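Local coordinates for protein putative serine phosphatase (Pseudomonas aeruginosa, PDB 6K4E) that probably removes phosphate from phosphorylated serine or threonine as the magnesium-dependent PP2C-type phosphatase domain of SiaA, part of a pathway controlling biofilm formation, at residues B[185-193]-B[205-213]. Sequence-based numbering, arbitrary orientation.
Sequences LAFAGAKIS and LKGARRAIG
Phe187 and Leu205 lie alongside each other with their side chains running opposite ways: CD2 of the Phe187 ring lies 3.8 Å from CB of Leu205, while Leu205 CD1 reaches back toward Phe187 CB. With CG anti to its own backbone N (chi1 163°), the phenyl group leans along its strand, so that the backbone N of Gly189 sits over one face and the carbonyl O of Ile192 meets the edge in plane. Leu205 O approaches the Phe187 ring obliquely, 3.1 Å from Phe187 CE2, and also receives a CA-H...O contact from Ser193.

Further along, the backbones take over. Ala208 N gives a hydrogen bond of 2.8 Å to Gly189 O from well above the carbonyl plane, and Lys191 N returns one to Ala208 O, this time in the carbonyl plane. Together they make a single bridge between Ala190 and Ala208, where the end of strand 184-190 meets the loop following strand 202-205. In the beta-sandwich of a PP2C fold, these two strands belong to different sheets, so the contact ties one sheet to the loop leaving the other. Gly189 and Gly207 let the chains close to 4.1 Å between their CA atoms.

Beyond the bridge, the methyl of Ala190 sits between Ile212 CG1 and Arg210 O, with Ala190 CB 3.2 Å from Arg210 O, itself hydrogen-bonded to Tyr220 OH. Lys191 CD lies 3.9 Å from Ala211 CB, and a turn about its CG-CD bond (chi3 69°) directs NZ to a long, weak ion pair with Asp172. The Lys191 side chain lies about 5 Å from a bound magnesium ion.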
loop_
_atom_site.group_PDB
_atom_site.type_symbol
_atom_site.label_atom_id
_atom_site.label_comp_id
_atom_site.label_asym_id
_atom_site.label_seq_id
_atom_site.Cartn_x
_atom_site.Cartn_y
_atom_site.Cartn_z
ATOM N N LEU B 185 8.074 -8.098 29.012
ATOM C CA LEU B 185 7.941 -8.068 27.565
ATOM C C LEU B 185 6.783 -8.958 27.142
ATOM O O LEU B 185 6.598 -10.029 27.721
ATOM C CB LEU B 185 9.275 -8.620 27.026
ATOM C CG LEU B 185 9.556 -8.630 25.554
ATOM C CD1 LEU B 185 11.018 -8.284 25.303
ATOM C CD2 LEU B 185 9.231 -9.998 24.949
ATOM N N ALA B 186 6.000 -8.513 26.135
ATOM C CA ALA B 186 4.928 -9.340 25.602
ATOM C C ALA B 186 5.251 -9.549 24.138
ATOM O O ALA B 186 5.555 -8.585 23.452
ATOM C CB ALA B 186 3.580 -8.645 25.767
ATOM N N PHE B 187 5.260 -10.792 23.678
ATOM C CA PHE B 187 5.554 -11.109 22.281
ATOM C C PHE B 187 4.450 -11.953 21.660
ATOM O O PHE B 187 3.940 -12.869 22.292
ATOM C CB PHE B 187 6.925 -11.852 22.153
ATOM C CG PHE B 187 7.130 -12.564 20.824
ATOM C CD1 PHE B 187 7.332 -11.843 19.645
ATOM C CD2 PHE B 187 7.053 -13.947 20.741
ATOM C CE1 PHE B 187 7.448 -12.504 18.412
ATOM C CE2 PHE B 187 7.187 -14.595 19.514
ATOM C CZ PHE B 187 7.399 -13.877 18.370
ATOM N N ALA B 188 4.104 -11.664 20.414
ATOM C CA ALA B 188 3.155 -12.481 19.649
ATOM C C ALA B 188 3.645 -12.518 18.221
ATOM O O ALA B 188 3.998 -11.483 17.678
ATOM C CB ALA B 188 1.744 -11.917 19.727
ATOM N N GLY B 189 3.712 -13.709 17.647
ATOM C CA GLY B 189 4.214 -13.893 16.293
ATOM C C GLY B 189 3.483 -14.902 15.437
ATOM O O GLY B 189 2.929 -15.873 15.948
ATOM N N ALA B 190 3.445 -14.643 14.124
ATOM C CA ALA B 190 2.892 -15.535 13.107
ATOM C C ALA B 190 4.079 -15.872 12.195
ATOM O O ALA B 190 4.502 -15.021 11.417
ATOM C CB ALA B 190 1.801 -14.827 12.321
ATOM N N LYS B 191 4.717 -17.035 12.428
ATOM C CA LYS B 191 5.848 -17.579 11.680
ATOM C C LYS B 191 7.128 -16.756 11.846
ATOM O O LYS B 191 8.021 -16.830 10.992
ATOM C CB LYS B 191 5.489 -17.800 10.195
ATOM C CG LYS B 191 4.524 -18.985 9.967
ATOM C CD LYS B 191 4.113 -19.184 8.519
ATOM C CE LYS B 191 5.216 -19.660 7.604
ATOM N NZ LYS B 191 4.807 -19.549 6.177
ATOM N N ILE B 192 7.213 -15.979 12.949
ATOM C CA ILE B 192 8.379 -15.165 13.317
ATOM C C ILE B 192 8.640 -15.351 14.797
ATOM O O ILE B 192 7.704 -15.376 15.596
ATOM C CB ILE B 192 8.348 -13.671 12.845
ATOM C CG1 ILE B 192 8.651 -13.623 11.303
ATOM C CG2 ILE B 192 9.400 -12.782 13.632
ATOM C CD1 ILE B 192 8.696 -12.365 10.679
ATOM N N SER B 193 9.913 -15.563 15.137
ATOM C CA SER B 193 10.365 -15.811 16.506
ATOM C C SER B 193 11.032 -14.599 17.094
ATOM O O SER B 193 11.601 -13.777 16.364
ATOM C CB SER B 193 11.383 -16.952 16.528
ATOM O OG SER B 193 10.888 -18.133 15.922
ATOM N N LEU B 205 11.559 -17.417 21.610
ATOM C CA LEU B 205 10.135 -17.380 21.894
ATOM C C LEU B 205 9.507 -17.630 20.518
ATOM O O LEU B 205 9.474 -16.727 19.690
ATOM C CB LEU B 205 9.711 -16.010 22.465
ATOM C CG LEU B 205 10.192 -15.565 23.884
ATOM C CD1 LEU B 205 9.394 -14.383 24.392
ATOM C CD2 LEU B 205 10.297 -16.718 24.898
ATOM N N LYS B 206 9.119 -18.886 20.232
ATOM C CA LYS B 206 8.565 -19.256 18.920
ATOM C C LYS B 206 7.206 -18.650 18.655
ATOM O O LYS B 206 6.378 -18.561 19.559
ATOM C CB LYS B 206 8.514 -20.782 18.732
ATOM C CG LYS B 206 9.885 -21.448 18.699
ATOM C CD LYS B 206 9.798 -22.926 19.065
ATOM C CE LYS B 206 11.145 -23.532 19.411
ATOM N NZ LYS B 206 11.590 -23.172 20.786
ATOM N N GLY B 207 7.005 -18.219 17.419
ATOM C CA GLY B 207 5.733 -17.678 16.954
ATOM C C GLY B 207 4.859 -18.820 16.472
ATOM O O GLY B 207 5.337 -19.954 16.339
ATOM N N ALA B 208 3.566 -18.539 16.224
ATOM C CA ALA B 208 2.591 -19.516 15.734
ATOM C C ALA B 208 3.028 -20.053 14.377
ATOM O O ALA B 208 3.725 -19.352 13.635
ATOM C CB ALA B 208 1.220 -18.869 15.618
ATOM N N ARG B 209 2.633 -21.301 14.064
ATOM C CA ARG B 209 2.980 -21.931 12.787
ATOM C C ARG B 209 2.060 -21.455 11.639
ATOM O O ARG B 209 2.240 -21.872 10.494
ATOM C CB ARG B 209 3.045 -23.474 12.903
ATOM C CG ARG B 209 4.277 -23.945 13.675
ATOM C CD ARG B 209 4.716 -25.365 13.349
ATOM N NE ARG B 209 6.090 -25.394 12.848
ATOM C CZ ARG B 209 7.163 -25.612 13.601
ATOM N NH1 ARG B 209 7.033 -25.852 14.901
ATOM N NH2 ARG B 209 8.375 -25.597 13.060
ATOM N N ARG B 210 1.131 -20.531 11.939
ATOM C CA ARG B 210 0.178 -19.984 10.979
ATOM C C ARG B 210 0.525 -18.569 10.629
ATOM O O ARG B 210 0.746 -17.754 11.519
ATOM C CB ARG B 210 -1.256 -20.020 11.548
ATOM C CG ARG B 210 -1.695 -21.398 12.064
ATOM C CD ARG B 210 -2.923 -21.370 12.978
ATOM N NE ARG B 210 -2.794 -20.476 14.141
ATOM C CZ ARG B 210 -2.161 -20.775 15.274
ATOM N NH1 ARG B 210 -1.547 -21.945 15.412
ATOM N NH2 ARG B 210 -2.127 -19.901 16.270
ATOM N N ALA B 211 0.549 -18.259 9.331
ATOM C CA ALA B 211 0.777 -16.898 8.850
ATOM C C ALA B 211 -0.505 -16.094 9.019
ATOM O O ALA B 211 -1.596 -16.673 9.137
ATOM C CB ALA B 211 1.171 -16.918 7.384
ATOM N N ILE B 212 -0.374 -14.755 9.050
ATOM C CA ILE B 212 -1.516 -13.850 9.146
ATOM C C ILE B 212 -2.301 -13.928 7.809
ATOM O O ILE B 212 -1.730 -13.691 6.754
ATOM C CB ILE B 212 -1.041 -12.405 9.468
ATOM C CG1 ILE B 212 -0.598 -12.275 10.930
ATOM C CG2 ILE B 212 -2.105 -11.354 9.110
ATOM C CD1 ILE B 212 0.494 -11.376 11.125
ATOM N N GLY B 213 -3.595 -14.221 7.872
ATOM C CA GLY B 213 -4.442 -14.269 6.683
ATOM C C GLY B 213 -4.415 -15.597 5.960
ATOM O O GLY B 213 -3.737 -15.734 4.934
#